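Local structure of peptidoglycan DD-endopeptidase ShyB (Vibrio cholerae, 2GU1) at residues A[46-51]-A[67-72]; A[189-192]-A[196-199]; A[80-85]-A[226-231]; A[268-271]-A[275-278]; A[153-156]-A[161-164]. The protein hydrolyses, as a zinc-dependent DD-endopeptidase, the peptide cross-links that join adjacent peptidoglycan strands, probably so that new glycans can be inserted as the cell wall expands. All blocks are in the same frame, centred on the assembly; numbering follows the deposited sequence.

Interaction 1: A[46-51]-A[67-72]; sequences DMIQPG and LIYHMS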
# COMPACT_ATOMS: atom_id res chain seq x y z
N ASP A 46 10.25 -4.26 0.71
CA ASP A 46 9.71 -5.07 1.80
C ASP A 46 8.46 -5.83 1.38
O ASP A 46 8.08 -6.83 2.00
CB ASP A 46 9.37 -4.19 3.01
CG ASP A 46 10.49 -4.10 4.01
OD1 ASP A 46 10.27 -3.50 5.07
OD2 ASP A 46 11.59 -4.63 3.75
N MET A 47 7.81 -5.37 0.32
CA MET A 47 6.59 -6.01 -0.15
C MET A 47 6.76 -6.92 -1.36
O MET A 47 5.79 -7.17 -2.07
CB MET A 47 5.53 -4.94 -0.46
CG MET A 47 5.87 -4.04 -1.64
SD MET A 47 4.55 -2.84 -2.03
CE MET A 47 5.07 -1.41 -1.07
N ILE A 48 7.97 -7.43 -1.60
CA ILE A 48 8.19 -8.32 -2.75
C ILE A 48 7.32 -9.55 -2.62
O ILE A 48 7.25 -10.17 -1.56
CB ILE A 48 9.65 -8.78 -2.89
CG1 ILE A 48 10.11 -9.49 -1.61
CG2 ILE A 48 10.53 -7.59 -3.22
CD1 ILE A 48 11.45 -10.19 -1.74
N GLN A 49 6.66 -9.91 -3.71
CA GLN A 49 5.76 -11.05 -3.75
C GLN A 49 6.22 -12.10 -4.77
O GLN A 49 6.85 -11.76 -5.77
CB GLN A 49 4.36 -10.58 -4.12
CG GLN A 49 3.74 -9.57 -3.16
CD GLN A 49 3.36 -10.18 -1.84
OE1 GLN A 49 2.63 -11.17 -1.79
NE2 GLN A 49 3.85 -9.59 -0.74
N PRO A 50 5.88 -13.38 -4.52
CA PRO A 50 6.26 -14.46 -5.44
C PRO A 50 5.72 -14.12 -6.82
O PRO A 50 4.58 -13.69 -6.96
CB PRO A 50 5.55 -15.67 -4.84
CG PRO A 50 5.54 -15.37 -3.37
CD PRO A 50 5.16 -13.90 -3.35
N GLY A 51 6.55 -14.32 -7.84
CA GLY A 51 6.11 -14.02 -9.19
C GLY A 51 6.69 -12.72 -9.73
O GLY A 51 6.79 -12.55 -10.95
N LEU A 67 19.92 -2.40 -9.64
CA LEU A 67 18.87 -3.36 -9.32
C LEU A 67 17.54 -2.83 -9.85
O LEU A 67 17.20 -1.67 -9.62
CB LEU A 67 18.75 -3.53 -7.80
CG LEU A 67 17.46 -4.20 -7.29
CD1 LEU A 67 17.49 -5.68 -7.62
CD2 LEU A 67 17.32 -3.99 -5.78
N ILE A 68 16.80 -3.68 -10.57
CA ILE A 68 15.50 -3.28 -11.09
C ILE A 68 14.47 -4.23 -10.47
O ILE A 68 14.55 -5.45 -10.62
CB ILE A 68 15.41 -3.39 -12.63
CG1 ILE A 68 16.47 -2.52 -13.30
CG2 ILE A 68 14.04 -2.91 -13.11
CD1 ILE A 68 17.86 -3.11 -13.23
N TYR A 69 13.52 -3.65 -9.74
CA TYR A 69 12.46 -4.42 -9.11
C TYR A 69 11.21 -4.28 -9.97
O TYR A 69 10.55 -3.24 -9.98
CB TYR A 69 12.22 -3.92 -7.67
CG TYR A 69 10.97 -4.42 -6.97
CD1 TYR A 69 10.40 -5.66 -7.29
CD2 TYR A 69 10.36 -3.65 -5.97
CE1 TYR A 69 9.25 -6.12 -6.62
CE2 TYR A 69 9.22 -4.10 -5.31
CZ TYR A 69 8.67 -5.33 -5.64
OH TYR A 69 7.54 -5.76 -4.98
N HIS A 70 10.92 -5.32 -10.74
CA HIS A 70 9.75 -5.35 -11.61
C HIS A 70 8.52 -5.76 -10.80
O HIS A 70 8.26 -6.95 -10.61
CB HIS A 70 9.97 -6.36 -12.76
CG HIS A 70 11.07 -5.96 -13.70
ND1 HIS A 70 10.89 -5.03 -14.70
CD2 HIS A 70 12.37 -6.35 -13.78
CE1 HIS A 70 12.03 -4.85 -15.35
NE2 HIS A 70 12.94 -5.65 -14.81
N MET A 71 7.79 -4.77 -10.30
CA MET A 71 6.58 -5.03 -9.51
C MET A 71 5.49 -5.59 -10.42
O MET A 71 4.66 -6.39 -9.97
CB MET A 71 6.10 -3.73 -8.85
CG MET A 71 6.99 -3.30 -7.71
SD MET A 71 6.94 -1.53 -7.36
CE MET A 71 8.29 -0.97 -8.38
N SER A 72 5.49 -5.16 -11.67
CA SER A 72 4.53 -5.64 -12.67
C SER A 72 5.14 -5.31 -14.02
O SER A 72 6.18 -4.67 -14.09
CB SER A 72 3.17 -4.95 -12.54
OG SER A 72 3.20 -3.65 -13.11

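Interaction 2: A[189-192]-A[196-199]; sequences FYDR and SLER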
# COMPACT_ATOMS: atom_id res chain seq x y z
N PHE A 189 -16.63 4.52 -1.80
CA PHE A 189 -17.87 4.12 -2.47
C PHE A 189 -19.07 4.87 -1.88
O PHE A 189 -19.17 4.99 -0.66
CB PHE A 189 -18.15 2.62 -2.29
CG PHE A 189 -17.40 1.75 -3.24
CD1 PHE A 189 -16.09 1.37 -2.98
CD2 PHE A 189 -18.01 1.31 -4.42
CE1 PHE A 189 -15.38 0.56 -3.88
CE2 PHE A 189 -17.31 0.50 -5.32
CZ PHE A 189 -16.00 0.13 -5.05
N TYR A 190 -19.96 5.33 -2.75
CA TYR A 190 -21.17 6.06 -2.35
C TYR A 190 -22.39 5.37 -2.95
O TYR A 190 -22.28 4.70 -3.98
CB TYR A 190 -21.13 7.49 -2.90
CG TYR A 190 -20.12 8.40 -2.24
CD1 TYR A 190 -20.54 9.43 -1.38
CD2 TYR A 190 -18.76 8.24 -2.47
CE1 TYR A 190 -19.61 10.28 -0.78
CE2 TYR A 190 -17.82 9.09 -1.87
CZ TYR A 190 -18.26 10.11 -1.03
OH TYR A 190 -17.35 10.95 -0.44
N ASP A 191 -23.55 5.52 -2.31
CA ASP A 191 -24.75 4.93 -2.88
C ASP A 191 -25.30 5.97 -3.86
O ASP A 191 -24.72 7.04 -4.01
CB ASP A 191 -25.80 4.57 -1.81
CG ASP A 191 -26.24 5.75 -0.96
OD1 ASP A 191 -26.25 6.90 -1.45
OD2 ASP A 191 -26.60 5.51 0.21
N ARG A 192 -26.42 5.67 -4.52
CA ARG A 192 -26.98 6.59 -5.51
C ARG A 192 -27.42 7.94 -4.97
O ARG A 192 -27.49 8.91 -5.72
CB ARG A 192 -28.17 5.94 -6.23
CG ARG A 192 -27.88 4.56 -6.78
CD ARG A 192 -29.03 4.09 -7.65
NE ARG A 192 -29.05 4.81 -8.91
CZ ARG A 192 -28.60 4.32 -10.06
NH1 ARG A 192 -28.12 3.09 -10.12
NH2 ARG A 192 -28.62 5.07 -11.15
N SER A 196 -21.86 8.23 1.56
CA SER A 196 -20.66 7.40 1.52
C SER A 196 -20.88 6.13 2.32
O SER A 196 -21.44 6.18 3.41
CB SER A 196 -19.45 8.14 2.09
OG SER A 196 -18.36 7.25 2.26
N LEU A 197 -20.41 5.00 1.79
CA LEU A 197 -20.55 3.72 2.48
C LEU A 197 -19.33 3.45 3.35
O LEU A 197 -19.31 2.49 4.12
CB LEU A 197 -20.70 2.57 1.48
CG LEU A 197 -21.94 2.49 0.56
CD1 LEU A 197 -23.20 2.81 1.36
CD2 LEU A 197 -21.78 3.45 -0.58
N GLU A 198 -18.31 4.30 3.24
CA GLU A 198 -17.07 4.15 4.00
C GLU A 198 -16.79 5.36 4.88
O GLU A 198 -16.99 6.50 4.47
CB GLU A 198 -15.92 3.91 3.03
CG GLU A 198 -16.13 2.66 2.20
CD GLU A 198 -15.08 2.45 1.13
OE1 GLU A 198 -15.10 3.19 0.11
OE2 GLU A 198 -14.23 1.55 1.30
N ARG A 199 -16.32 5.12 6.10
CA ARG A 199 -16.05 6.23 7.02
C ARG A 199 -14.89 7.10 6.59
O ARG A 199 -13.97 6.64 5.92
CB ARG A 199 -15.82 5.71 8.44
CG ARG A 199 -17.08 5.19 9.11
CD ARG A 199 -17.05 5.44 10.61
NE ARG A 199 -16.06 4.62 11.30
CZ ARG A 199 -15.74 4.77 12.58
NH1 ARG A 199 -16.31 5.72 13.31
NH2 ARG A 199 -14.84 3.96 13.14

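Interaction 3: A[80-85]-A[226-231]; sequences TRENDG and TGRVVP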
# COMPACT_ATOMS: atom_id res chain seq x y z
N THR A 80 19.98 2.60 -8.69
CA THR A 80 21.25 2.78 -9.37
C THR A 80 22.41 3.20 -8.48
O THR A 80 22.27 4.11 -7.66
CB THR A 80 21.11 3.81 -10.50
OG1 THR A 80 20.08 3.39 -11.40
CG2 THR A 80 22.42 3.96 -11.27
N ARG A 81 23.56 2.54 -8.65
CA ARG A 81 24.74 2.86 -7.86
C ARG A 81 25.38 4.15 -8.37
O ARG A 81 25.54 4.34 -9.58
CB ARG A 81 25.76 1.72 -7.91
CG ARG A 81 27.05 2.04 -7.15
CD ARG A 81 27.86 0.80 -6.79
NE ARG A 81 28.29 0.04 -7.96
CZ ARG A 81 29.10 0.49 -8.91
NH1 ARG A 81 29.58 1.72 -8.84
NH2 ARG A 81 29.42 -0.29 -9.93
N GLU A 82 25.74 5.03 -7.44
CA GLU A 82 26.36 6.31 -7.77
C GLU A 82 27.88 6.24 -7.57
O GLU A 82 28.38 5.34 -6.89
CB GLU A 82 25.77 7.41 -6.88
CG GLU A 82 24.28 7.69 -7.08
CD GLU A 82 23.96 8.27 -8.45
OE1 GLU A 82 24.90 8.72 -9.14
OE2 GLU A 82 22.77 8.30 -8.83
N ASN A 83 28.60 7.19 -8.14
CA ASN A 83 30.05 7.20 -8.00
C ASN A 83 30.48 7.24 -6.54
O ASN A 83 31.54 6.72 -6.19
CB ASN A 83 30.67 8.39 -8.76
CG ASN A 83 30.63 8.21 -10.26
OD1 ASN A 83 31.11 7.20 -10.79
ND2 ASN A 83 30.06 9.18 -10.96
N ASP A 84 29.66 7.85 -5.69
CA ASP A 84 30.01 7.95 -4.28
C ASP A 84 29.72 6.67 -3.51
O ASP A 84 29.91 6.61 -2.29
CB ASP A 84 29.29 9.14 -3.63
CG ASP A 84 27.78 9.00 -3.65
OD1 ASP A 84 27.10 9.92 -3.15
OD2 ASP A 84 27.28 7.98 -4.16
N GLY A 85 29.27 5.64 -4.21
CA GLY A 85 28.98 4.37 -3.56
C GLY A 85 27.53 4.19 -3.12
O GLY A 85 27.10 3.06 -2.87
N THR A 226 24.61 15.70 -1.52
CA THR A 226 24.77 15.42 -2.95
C THR A 226 23.96 16.31 -3.90
O THR A 226 24.27 16.39 -5.09
CB THR A 226 24.36 13.99 -3.28
OG1 THR A 226 22.93 13.87 -3.15
CG2 THR A 226 25.03 13.01 -2.33
N GLY A 227 22.93 16.96 -3.38
CA GLY A 227 22.10 17.82 -4.21
C GLY A 227 21.11 17.04 -5.06
O GLY A 227 20.36 17.62 -5.84
N ARG A 228 21.12 15.71 -4.92
CA ARG A 228 20.20 14.87 -5.68
C ARG A 228 18.83 14.84 -4.99
O ARG A 228 18.73 15.04 -3.78
CB ARG A 228 20.75 13.44 -5.78
CG ARG A 228 22.02 13.32 -6.62
CD ARG A 228 22.38 11.86 -6.90
NE ARG A 228 22.85 11.15 -5.72
CZ ARG A 228 24.13 10.93 -5.42
NH1 ARG A 228 25.09 11.35 -6.23
NH2 ARG A 228 24.45 10.28 -4.31
N VAL A 229 17.77 14.61 -5.76
CA VAL A 229 16.43 14.57 -5.18
C VAL A 229 16.19 13.31 -4.37
O VAL A 229 16.33 12.19 -4.86
CB VAL A 229 15.33 14.67 -6.26
CG1 VAL A 229 15.41 16.00 -6.98
CG2 VAL A 229 15.47 13.53 -7.25
N VAL A 230 15.84 13.49 -3.10
CA VAL A 230 15.55 12.39 -2.19
C VAL A 230 14.25 12.84 -1.52
O VAL A 230 14.27 13.58 -0.53
CB VAL A 230 16.67 12.23 -1.15
CG1 VAL A 230 16.37 11.05 -0.23
CG2 VAL A 230 18.00 12.02 -1.86
N PRO A 231 13.11 12.41 -2.06
CA PRO A 231 11.78 12.77 -1.55
C PRO A 231 11.47 12.39 -0.11
O PRO A 231 11.87 11.33 0.38
CB PRO A 231 10.84 12.09 -2.53
CG PRO A 231 11.59 10.83 -2.87
CD PRO A 231 13.00 11.34 -3.08

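Interaction 4: A[268-271]-A[275-278]; sequences IEHN and KTRY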
# COMPACT_ATOMS: atom_id res chain seq x y z
N ILE A 268 -1.37 0.10 7.42
CA ILE A 268 -2.77 -0.27 7.55
C ILE A 268 -3.46 -0.03 6.22
O ILE A 268 -3.20 0.96 5.55
CB ILE A 268 -3.46 0.58 8.65
CG1 ILE A 268 -2.87 0.21 10.03
CG2 ILE A 268 -4.96 0.37 8.63
CD1 ILE A 268 -3.46 1.01 11.17
N GLU A 269 -4.31 -0.97 5.82
CA GLU A 269 -5.06 -0.82 4.59
C GLU A 269 -6.46 -0.44 5.02
O GLU A 269 -7.13 -1.18 5.74
CB GLU A 269 -5.07 -2.12 3.79
CG GLU A 269 -5.89 -2.04 2.51
CD GLU A 269 -5.66 -3.22 1.58
OE1 GLU A 269 -5.77 -4.38 2.05
OE2 GLU A 269 -5.36 -2.99 0.39
N HIS A 270 -6.90 0.74 4.59
CA HIS A 270 -8.21 1.26 4.94
C HIS A 270 -9.29 0.79 3.98
O HIS A 270 -10.41 0.48 4.40
CB HIS A 270 -8.13 2.78 4.99
CG HIS A 270 -7.11 3.27 5.96
ND1 HIS A 270 -7.22 3.08 7.32
CD2 HIS A 270 -5.91 3.88 5.77
CE1 HIS A 270 -6.14 3.55 7.92
NE2 HIS A 270 -5.33 4.04 7.00
N ASN A 271 -8.96 0.77 2.69
CA ASN A 271 -9.88 0.29 1.67
C ASN A 271 -9.08 0.01 0.40
O ASN A 271 -7.85 -0.01 0.45
CB ASN A 271 -11.01 1.30 1.42
CG ASN A 271 -10.56 2.55 0.69
OD1 ASN A 271 -9.37 2.73 0.41
ND2 ASN A 271 -11.51 3.42 0.37
N LYS A 275 -4.02 3.58 2.21
CA LYS A 275 -3.19 2.88 3.18
C LYS A 275 -2.45 3.99 3.92
O LYS A 275 -2.27 5.09 3.39
CB LYS A 275 -2.14 1.98 2.51
CG LYS A 275 -2.65 0.82 1.67
CD LYS A 275 -1.46 0.02 1.15
CE LYS A 275 -1.86 -1.18 0.28
NZ LYS A 275 -2.40 -0.75 -1.03
N THR A 276 -2.03 3.70 5.15
CA THR A 276 -1.27 4.66 5.94
C THR A 276 -0.08 3.90 6.52
O THR A 276 -0.21 2.71 6.85
CB THR A 276 -2.09 5.27 7.10
OG1 THR A 276 -2.72 4.22 7.85
CG2 THR A 276 -3.14 6.23 6.57
N ARG A 277 1.06 4.57 6.63
CA ARG A 277 2.27 3.97 7.18
C ARG A 277 2.73 4.76 8.40
O ARG A 277 2.59 5.99 8.43
CB ARG A 277 3.41 4.00 6.17
CG ARG A 277 3.18 3.21 4.92
CD ARG A 277 4.38 3.40 4.02
NE ARG A 277 4.39 2.47 2.90
CZ ARG A 277 5.15 2.63 1.83
NH1 ARG A 277 5.94 3.69 1.73
NH2 ARG A 277 5.13 1.73 0.85
N TYR A 278 3.30 4.06 9.37
CA TYR A 278 3.77 4.67 10.62
C TYR A 278 5.19 4.13 10.87
O TYR A 278 5.37 2.94 11.12
CB TYR A 278 2.83 4.27 11.77
CG TYR A 278 1.35 4.49 11.47
CD1 TYR A 278 0.67 5.61 11.97
CD2 TYR A 278 0.65 3.60 10.66
CE1 TYR A 278 -0.67 5.83 11.65
CE2 TYR A 278 -0.69 3.82 10.33
CZ TYR A 278 -1.34 4.94 10.82
OH TYR A 278 -2.65 5.18 10.44
O HOH W 1 -5.25 -0.27 -0.71

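Interaction 5: A[153-156]-A[161-164]; sequences KQQY and NTGN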
# COMPACT_ATOMS: atom_id res chain seq x y z
N LYS A 153 -12.33 -2.64 -13.54
CA LYS A 153 -11.43 -2.09 -14.55
C LYS A 153 -10.17 -2.92 -14.42
O LYS A 153 -9.63 -3.07 -13.33
CB LYS A 153 -11.11 -0.62 -14.26
CG LYS A 153 -12.17 0.35 -14.73
CD LYS A 153 -11.68 1.79 -14.63
CE LYS A 153 -12.62 2.74 -15.36
NZ LYS A 153 -12.70 2.40 -16.82
N GLN A 154 -9.71 -3.47 -15.54
CA GLN A 154 -8.50 -4.29 -15.55
C GLN A 154 -7.45 -3.64 -16.44
O GLN A 154 -7.74 -3.28 -17.57
CB GLN A 154 -8.80 -5.69 -16.07
CG GLN A 154 -9.48 -6.61 -15.07
CD GLN A 154 -9.80 -7.96 -15.68
OE1 GLN A 154 -10.01 -8.94 -14.97
NE2 GLN A 154 -9.85 -8.02 -17.01
N GLN A 155 -6.24 -3.50 -15.92
CA GLN A 155 -5.18 -2.89 -16.70
C GLN A 155 -4.45 -3.95 -17.51
O GLN A 155 -4.13 -5.03 -17.01
CB GLN A 155 -4.20 -2.15 -15.79
CG GLN A 155 -3.04 -1.48 -16.51
CD GLN A 155 -2.12 -0.75 -15.54
OE1 GLN A 155 -1.83 -1.24 -14.45
NE2 GLN A 155 -1.65 0.44 -15.94
N TYR A 156 -4.21 -3.63 -18.78
CA TYR A 156 -3.50 -4.51 -19.69
C TYR A 156 -2.33 -3.76 -20.30
O TYR A 156 -2.27 -2.53 -20.25
CB TYR A 156 -4.42 -4.98 -20.82
CG TYR A 156 -5.15 -6.27 -20.53
CD1 TYR A 156 -6.07 -6.36 -19.49
CD2 TYR A 156 -4.90 -7.42 -21.28
CE1 TYR A 156 -6.73 -7.55 -19.20
CE2 TYR A 156 -5.55 -8.62 -21.01
CZ TYR A 156 -6.46 -8.68 -19.96
OH TYR A 156 -7.11 -9.86 -19.69
N ASN A 161 -2.34 -9.12 -19.44
CA ASN A 161 -3.02 -8.63 -18.25
C ASN A 161 -1.91 -8.34 -17.24
O ASN A 161 -1.08 -9.20 -16.95
CB ASN A 161 -3.97 -9.71 -17.73
CG ASN A 161 -4.86 -9.23 -16.60
OD1 ASN A 161 -5.89 -9.83 -16.31
ND2 ASN A 161 -4.45 -8.15 -15.94
N THR A 162 -1.89 -7.12 -16.72
CA THR A 162 -0.86 -6.72 -15.76
C THR A 162 -1.14 -7.27 -14.37
O THR A 162 -0.23 -7.38 -13.55
CB THR A 162 -0.76 -5.19 -15.67
OG1 THR A 162 -1.94 -4.66 -15.04
CG2 THR A 162 -0.64 -4.58 -17.06
N GLY A 163 -2.39 -7.62 -14.12
CA GLY A 163 -2.75 -8.12 -12.80
C GLY A 163 -3.35 -7.00 -11.96
O GLY A 163 -3.91 -7.25 -10.88
N ASN A 164 -3.22 -5.77 -12.43
CA ASN A 164 -3.75 -4.62 -11.73
C ASN A 164 -5.23 -4.48 -12.08
O ASN A 164 -5.60 -4.59 -13.25
CB ASN A 164 -2.99 -3.35 -12.15
CG ASN A 164 -1.56 -3.32 -11.61
OD1 ASN A 164 -0.69 -2.63 -12.16
ND2 ASN A 164 -1.31 -4.05 -10.54

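Interaction 1: A[46-51]-A[67-72]
Tyr69 reaches from the strand 64-70 to the loop 46-51 and carries nearly all of this contact, lying against Ile48 with its ring and ending beside the backbone of Met47. Its CA–CB bond points toward the loop, and CG stands opposite the backbone N (chi1 168°), which carries the ring toward Ile48. Beyond CG the two faces of the ring are covered differently. Over one face lies the branch methyl Ile48 CG2, 4.2 Å from the ring centroid and 26° off the normal, a CH-pi contact; its nearest ring atom is Tyr69 CZ, at 3.8 Å. On the opposite face Met71, two residues along the same chain, lays its CG near the rim. A beta-branched isoleucine suits the loop position because CG2 can cover the ring while CG1 leads the rest of the side chain away. At the tip, Tyr69 OH comes within 3.5 Å of Ile48 CA and 4.1 Å of Met47 CG, whose side chain crosses the tyrosine at about a right angle. The hydroxyl's hydrogen-bond partner is Glu52 OE1, the same oxygen that takes the N-H of Gln49. Gln49 also sends NE2 back to Met47 O in a weak bond. Within the LysM-like domain the contact therefore joins a loop to a sheet strand without any hydrogen bond passing directly between the two segments. Tyrosine serves both needs here: its ring supplies an apolar surface for Ile48, and the hydroxyl of this buried residue is satisfied by a carboxylate that also holds the loop backbone.

Interaction 2: A[189-192]-A[196-199]
Tyr190 and Ser196 face each other in a single backbone bridge, their CA atoms 4.1 Å apart, where the chain has doubled back after the short strand 189-191. Beside the bridge, Leu197 N donates to Phe189 O over 2.7 Å, almost perfectly straight at 177°. The N-H of Phe189 is taken not by a backbone carbonyl but by a side chain: Glu198 OE1 receives it at 2.8 Å, on the anti side of the carboxylate. Glutamate suits the place because its chain, extended beyond CG (chi2 174°), spans the gap to the strand. The same oxygen lies in the plane of the Phe189 ring, 3.7 Å from CD1, where the slightly positive edge of the ring would be expected to suit an anionic oxygen. Ser196 has two tasks. Its CB sits over a face of the Tyr190 ring, 3.9 Å from the centroid and displaced toward the rim, while its OG donates to Glu198 O and so braces the loop within itself. The Tyr190 hydroxyl turns to Asp186 and Arg188, and Asp191 OD1 takes the backbone N of Asn195 inside the connecting turn. Strand 189-191 is the outermost strand at its end of the five-stranded sheet of the Csd3-like second domain. Phe189 and Leu197 both rest on Ala181 of the adjoining strand 179-183, and Val131 of helix 122-132 touches Phe189 and Glu198.

Interaction 3: A[80-85]-A[226-231]
A surface salt-bridge network of Glu82, Asp84 and Arg228 links the type I turn 82-85, in the LysM-like domain, to the loop 226-231 that runs on to the zinc ligand His232. Arg228 is its hub. At the edge of the guanidinium, close to its plane, NH2 donates to Asp84 OD1 over 2.9 Å at 164°, reaching the syn side of OD1 but somewhat out of the plane of a carboxylate that stands nearly perpendicular to the guanidinium (88°). Both faces are covered: Glu82 CG lies 3.6 Å from Arg228 CZ on one, and Thr226 CB sits over the centre of the other. The Glu82 chain bends at CG (chi2 -66°), which lays its carboxylate almost parallel to the guanidinium; OE1 is 3.9 Å from NH1, a long ion pair to which no N-H points. Each acid has a second partner, Glu82 OE2 on Ser88 and Asp84 OD2 on Ser86. Thr226 OG1 accepts from Arg228 N in an ST turn, fixing the base of the arginine, while Gly85, at positive phi, closes its turn onto Glu82 O. One straight in-plane bond, with Glu82 and Thr226 on opposite faces, should fix the guanidinium's rotation, and two carboxylates would be expected to stabilise its charge.

Interaction 4: A[268-271]-A[275-278]
The imidazole of His270 meets Thr276 at its edge: NE2 and Thr276 OG1 share a hydrogen bond of 2.8 Å, and Thr276 CB lies in the ring plane. The other ring nitrogen, ND1, bonds to Asp250 O, and the ring of Phe201 packs against the imidazole. Thr276 OG1 is also bonded, at 2.8 Å, to Tyr278 OH, so the threonine hydroxyl bridges His270 and Tyr278. It sits between its own backbone N and carbonyl carbon (chi1 50°), where it meets both groups; a hydroxyl suits this place because it can both give and take a hydrogen bond. Tyr278 meets the ring of Phe314, with Ile268 CD1 4.0 Å from its CE2. In the antiparallel hairpin behind, Ile268 and Thr276 form a hydrogen-bonded pair, Ile268 N to Thr276 O at 2.9 Å. On the other sheet face, Glu269 and Lys275 run side by side; the direct ion pair is long, OE2 to NZ 4.0 Å, but one water joins both and Asn271 O. Lys275 NZ also bonds to Asn320. The hairpin belongs to the M23 peptidase sheet, with strand 251-259 beside Glu269 and strand 312-318, which carries the zinc ligand His313, beside Lys275.

Interaction 5: A[153-156]-A[161-164]
Asn161 covers one face of the Tyr156 ring: its CA stands over the centre, 3.6 Å from the centroid and 6° off the normal. A chi1 of -172° swings the side chain away from its own N-H, the amide toward CE1 and CZ, with Asn161 CB 3.5 Å from Tyr156 CZ and the amide and ring planes 23° apart. An aromatic ring suits this place because it covers both a backbone CH and a flat amide; Arg99 adds a cation-pi contact. The pair sits at the end of a beta hairpin in the Csd3-like second domain, strands 147-157 and 160-173, where Tyr156 and Asn161 are an antiparallel non-hydrogen-bonded pair. Next to it, Gln155 is gripped through its backbone. Gln155 O accepts from Thr162 N at 3.1 Å and Thr162 OG1 at 3.0 Å, both from the same face of the carbonyl; the hydroxyl stands well above the plane. Gln155 N donates to Asn164 O over 3.0 Å. Thr162 OG1 also accepts from Asn164 N, closing an ST turn round Gly163, whose positive phi lets the chain turn its corner. Gln155 CB lies 3.5 Å from Thr162 OG1, and the side chain touches Trp98 and Val74.

In the fold
From the N terminus, interaction 1 closes first, returning the sheet strand 64-70 to the loop 46-51 within the LysM-like domain. Interaction 3 then opens at 80-85 and closes only at 226-231, a long loop reaching toward the peptidase part. Nested inside it are interaction 5, a hairpin in the five-stranded sheet of the second domain, and then interaction 2, a loop folding back on an outermost strand of that sheet, 189-191. Interaction 4 follows as a hairpin in the M23 sheet; no two contacts cross. Several touch in space: Met47 of interaction 1 packs on Arg277 of interaction 4, Ser72 lies near Asn164 of interaction 5, and Glu198 of interaction 2 meets Asn271, joining all three regions.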